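Local coordinates for phosphoprotein (Spring viremia of carp virus, PDB 7C5Z) that probably acts as polymerase cofactor and nucleoprotein chaperone in viral RNA replication, here as its dimeric central domain, at residues A[25-36]-A[74-82]. Sequence-based numbering, arbitrary orientation.
Sequences HEGGTYVRYNGL and DFLEVFLPH
Strands 28-33 and 76-81 are the two central strands of the domain's antiparallel sheet, and Thr29-Leu80, Val31-Val78 and Tyr33-Leu76 are the hydrogen-bonded pairs between these two strands. Each pair closes two backbone bonds, such as Val31 N to Val78 O at 2.8 Å. Past the strand ends, His82 N bonds to Gly27 O and Leu36 N to Asp74 O.

The face bearing Tyr30, Arg32, Glu77 and Phe79 carries long polar and aromatic side chains. The guanidinium of Arg32 lies flat on the Phe75 ring, centres 3.8 Å apart and planes at 5°, a cation-pi stack, because the side chain leaves the backbone extended (chi1 -174°) and then bends at chi3. The guanidinium edge faces Glu77, where NE and NH2 both reach OE1 at 2.9 Å, from above the carboxylate plane; the flat cation thus serves ring and anion at once. Beside it, Tyr30 and Phe79 meet obliquely, Phe79 CD1 lying 3.4 Å from Tyr30 CZ over the tyrosine face.

Glycine suits position 28, where the strands come close: Gly28 CA is 4.0 Å from Pro81 CA and 3.5 Å from Phe79 CE1. Separately, Gly28 CA sits over the centre of the His82 ring, a CH-pi contact at 3.4 Å to the centroid.

The other face is mainly apolar, with Val31 CG2 against Leu80 CD1; beta-branched valine and leucine suit a face buried against helix 41-62, where Leu76 and Val78 pack, and the second subunit, whose Ser53 bonds to Tyr33 OH. Beyond the strand end, His82 ND1 bonds to Lys61 of the second subunit. One face thus backs onto helices of both subunits, as in a dimeric alpha+beta domain with an antiparallel sheet.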
# COMPACT_ATOMS: atom_id res chain seq x y z
N HIS A 25 -16.85 -11.16 -6.63
CA HIS A 25 -17.68 -12.08 -5.88
C HIS A 25 -18.75 -11.30 -5.13
O HIS A 25 -19.17 -10.23 -5.59
CB HIS A 25 -16.84 -12.91 -4.90
CG HIS A 25 -15.80 -13.76 -5.56
ND1 HIS A 25 -16.12 -14.88 -6.30
CD2 HIS A 25 -14.45 -13.66 -5.58
CE1 HIS A 25 -15.01 -15.43 -6.75
NE2 HIS A 25 -13.98 -14.71 -6.33
N GLU A 26 -19.19 -11.84 -3.99
CA GLU A 26 -20.25 -11.27 -3.16
C GLU A 26 -20.09 -9.78 -2.88
O GLU A 26 -19.50 -9.39 -1.87
CB GLU A 26 -20.31 -12.02 -1.82
CG GLU A 26 -20.83 -13.45 -1.89
CD GLU A 26 -22.03 -13.69 -0.99
OE1 GLU A 26 -21.87 -13.69 0.26
OE2 GLU A 26 -23.14 -13.87 -1.53
N GLY A 27 -20.62 -8.94 -3.76
CA GLY A 27 -20.72 -7.52 -3.47
C GLY A 27 -19.47 -6.70 -3.72
O GLY A 27 -19.46 -5.51 -3.38
N GLY A 28 -18.42 -7.28 -4.29
CA GLY A 28 -17.27 -6.44 -4.59
C GLY A 28 -16.21 -7.14 -5.41
O GLY A 28 -16.36 -8.29 -5.83
N THR A 29 -15.14 -6.40 -5.64
CA THR A 29 -13.95 -6.89 -6.32
C THR A 29 -12.90 -7.25 -5.27
O THR A 29 -12.63 -6.45 -4.36
CB THR A 29 -13.41 -5.82 -7.27
OG1 THR A 29 -14.45 -5.45 -8.20
CG2 THR A 29 -12.22 -6.33 -8.04
N TYR A 30 -12.32 -8.43 -5.41
CA TYR A 30 -11.23 -8.85 -4.54
C TYR A 30 -9.92 -8.75 -5.30
O TYR A 30 -9.81 -9.26 -6.43
CB TYR A 30 -11.44 -10.29 -4.06
CG TYR A 30 -12.57 -10.47 -3.08
CD1 TYR A 30 -13.89 -10.56 -3.50
CD2 TYR A 30 -12.30 -10.58 -1.72
CE1 TYR A 30 -14.92 -10.74 -2.59
CE2 TYR A 30 -13.32 -10.77 -0.81
CZ TYR A 30 -14.61 -10.84 -1.24
OH TYR A 30 -15.59 -11.03 -0.29
N VAL A 31 -8.93 -8.10 -4.69
CA VAL A 31 -7.62 -7.88 -5.28
C VAL A 31 -6.62 -8.62 -4.40
O VAL A 31 -6.37 -8.20 -3.26
CB VAL A 31 -7.28 -6.39 -5.34
CG1 VAL A 31 -5.92 -6.15 -5.97
CG2 VAL A 31 -8.41 -5.64 -6.07
N ARG A 32 -6.05 -9.71 -4.92
CA ARG A 32 -5.16 -10.56 -4.13
C ARG A 32 -3.72 -10.40 -4.60
O ARG A 32 -3.43 -10.54 -5.79
CB ARG A 32 -5.56 -12.02 -4.22
CG ARG A 32 -4.73 -12.89 -3.27
CD ARG A 32 -5.26 -14.32 -3.19
NE ARG A 32 -6.53 -14.40 -2.47
CZ ARG A 32 -6.99 -15.52 -1.92
NH1 ARG A 32 -6.29 -16.64 -2.00
NH2 ARG A 32 -8.16 -15.51 -1.29
N TYR A 33 -2.83 -10.11 -3.65
CA TYR A 33 -1.39 -10.02 -3.87
C TYR A 33 -0.76 -11.32 -3.39
O TYR A 33 -0.57 -11.51 -2.19
CB TYR A 33 -0.81 -8.80 -3.14
CG TYR A 33 -1.25 -7.51 -3.81
CD1 TYR A 33 -0.56 -7.03 -4.92
CD2 TYR A 33 -2.42 -6.86 -3.41
CE1 TYR A 33 -0.99 -5.88 -5.57
CE2 TYR A 33 -2.85 -5.71 -4.06
CZ TYR A 33 -2.13 -5.24 -5.13
OH TYR A 33 -2.55 -4.11 -5.79
N ASN A 34 -0.43 -12.20 -4.33
CA ASN A 34 0.16 -13.50 -4.04
C ASN A 34 1.68 -13.43 -4.03
O ASN A 34 2.29 -12.42 -4.40
CB ASN A 34 -0.28 -14.52 -5.08
CG ASN A 34 -1.74 -14.89 -4.95
OD1 ASN A 34 -2.20 -15.25 -3.86
ND2 ASN A 34 -2.49 -14.79 -6.04
N GLY A 35 2.29 -14.52 -3.60
CA GLY A 35 3.73 -14.66 -3.73
C GLY A 35 4.54 -14.09 -2.59
O GLY A 35 5.75 -13.85 -2.77
N LEU A 36 3.95 -13.89 -1.42
CA LEU A 36 4.59 -13.22 -0.30
C LEU A 36 5.20 -14.19 0.71
O LEU A 36 5.65 -13.75 1.77
CB LEU A 36 3.60 -12.31 0.42
CG LEU A 36 2.77 -11.39 -0.49
CD1 LEU A 36 1.88 -10.50 0.37
CD2 LEU A 36 3.66 -10.55 -1.39
N ASP A 74 0.79 -16.32 2.79
CA ASP A 74 1.55 -15.93 1.61
C ASP A 74 0.82 -14.95 0.70
O ASP A 74 1.28 -14.72 -0.42
CB ASP A 74 2.02 -17.16 0.81
CG ASP A 74 0.88 -18.04 0.33
OD1 ASP A 74 -0.21 -17.53 -0.02
OD2 ASP A 74 1.10 -19.27 0.27
N PHE A 75 -0.28 -14.36 1.14
CA PHE A 75 -0.94 -13.35 0.33
C PHE A 75 -1.58 -12.29 1.22
O PHE A 75 -1.80 -12.50 2.42
CB PHE A 75 -1.99 -13.96 -0.62
CG PHE A 75 -3.21 -14.50 0.09
CD1 PHE A 75 -4.30 -13.69 0.32
CD2 PHE A 75 -3.25 -15.82 0.50
CE1 PHE A 75 -5.43 -14.19 0.95
CE2 PHE A 75 -4.36 -16.33 1.13
CZ PHE A 75 -5.45 -15.51 1.36
N LEU A 76 -1.87 -11.14 0.61
CA LEU A 76 -2.73 -10.11 1.19
C LEU A 76 -3.85 -9.84 0.21
O LEU A 76 -3.63 -9.84 -1.01
CB LEU A 76 -1.95 -8.81 1.47
CG LEU A 76 -0.83 -8.93 2.53
CD1 LEU A 76 0.14 -7.75 2.46
CD2 LEU A 76 -1.44 -9.08 3.93
N GLU A 77 -5.05 -9.59 0.71
CA GLU A 77 -6.21 -9.44 -0.16
C GLU A 77 -7.01 -8.21 0.22
O GLU A 77 -7.34 -8.02 1.40
CB GLU A 77 -7.08 -10.69 -0.10
CG GLU A 77 -8.28 -10.65 -1.00
CD GLU A 77 -9.02 -11.96 -0.98
OE1 GLU A 77 -8.81 -12.76 -1.91
OE2 GLU A 77 -9.78 -12.21 -0.02
N VAL A 78 -7.33 -7.37 -0.76
CA VAL A 78 -8.12 -6.16 -0.53
C VAL A 78 -9.51 -6.36 -1.13
O VAL A 78 -9.64 -6.88 -2.25
CB VAL A 78 -7.44 -4.92 -1.13
CG1 VAL A 78 -8.30 -3.68 -0.97
CG2 VAL A 78 -6.08 -4.70 -0.46
N PHE A 79 -10.55 -5.98 -0.38
CA PHE A 79 -11.93 -6.03 -0.85
C PHE A 79 -12.41 -4.63 -1.21
O PHE A 79 -12.36 -3.72 -0.37
CB PHE A 79 -12.85 -6.67 0.19
CG PHE A 79 -14.30 -6.61 -0.16
CD1 PHE A 79 -14.82 -7.45 -1.13
CD2 PHE A 79 -15.14 -5.71 0.49
CE1 PHE A 79 -16.17 -7.41 -1.45
CE2 PHE A 79 -16.50 -5.66 0.16
CZ PHE A 79 -17.01 -6.49 -0.79
N LEU A 80 -12.86 -4.47 -2.44
CA LEU A 80 -13.38 -3.19 -2.94
C LEU A 80 -14.87 -3.33 -3.21
O LEU A 80 -15.26 -3.92 -4.23
CB LEU A 80 -12.64 -2.78 -4.22
CG LEU A 80 -11.10 -2.76 -4.19
CD1 LEU A 80 -10.58 -2.40 -5.58
CD2 LEU A 80 -10.62 -1.76 -3.18
N PRO A 81 -15.75 -2.83 -2.35
CA PRO A 81 -17.19 -3.03 -2.57
C PRO A 81 -17.69 -2.33 -3.83
O PRO A 81 -17.21 -1.26 -4.20
CB PRO A 81 -17.84 -2.45 -1.31
CG PRO A 81 -16.81 -1.56 -0.69
CD PRO A 81 -15.45 -2.06 -1.12
N HIS A 82 -18.68 -2.96 -4.49
CA HIS A 82 -19.27 -2.34 -5.67
C HIS A 82 -20.01 -1.06 -5.31
O HIS A 82 -19.98 -0.09 -6.07
CB HIS A 82 -20.24 -3.29 -6.38
CG HIS A 82 -19.62 -4.56 -6.89
ND1 HIS A 82 -18.42 -4.60 -7.56
CD2 HIS A 82 -20.08 -5.84 -6.87
CE1 HIS A 82 -18.15 -5.85 -7.91
NE2 HIS A 82 -19.14 -6.62 -7.50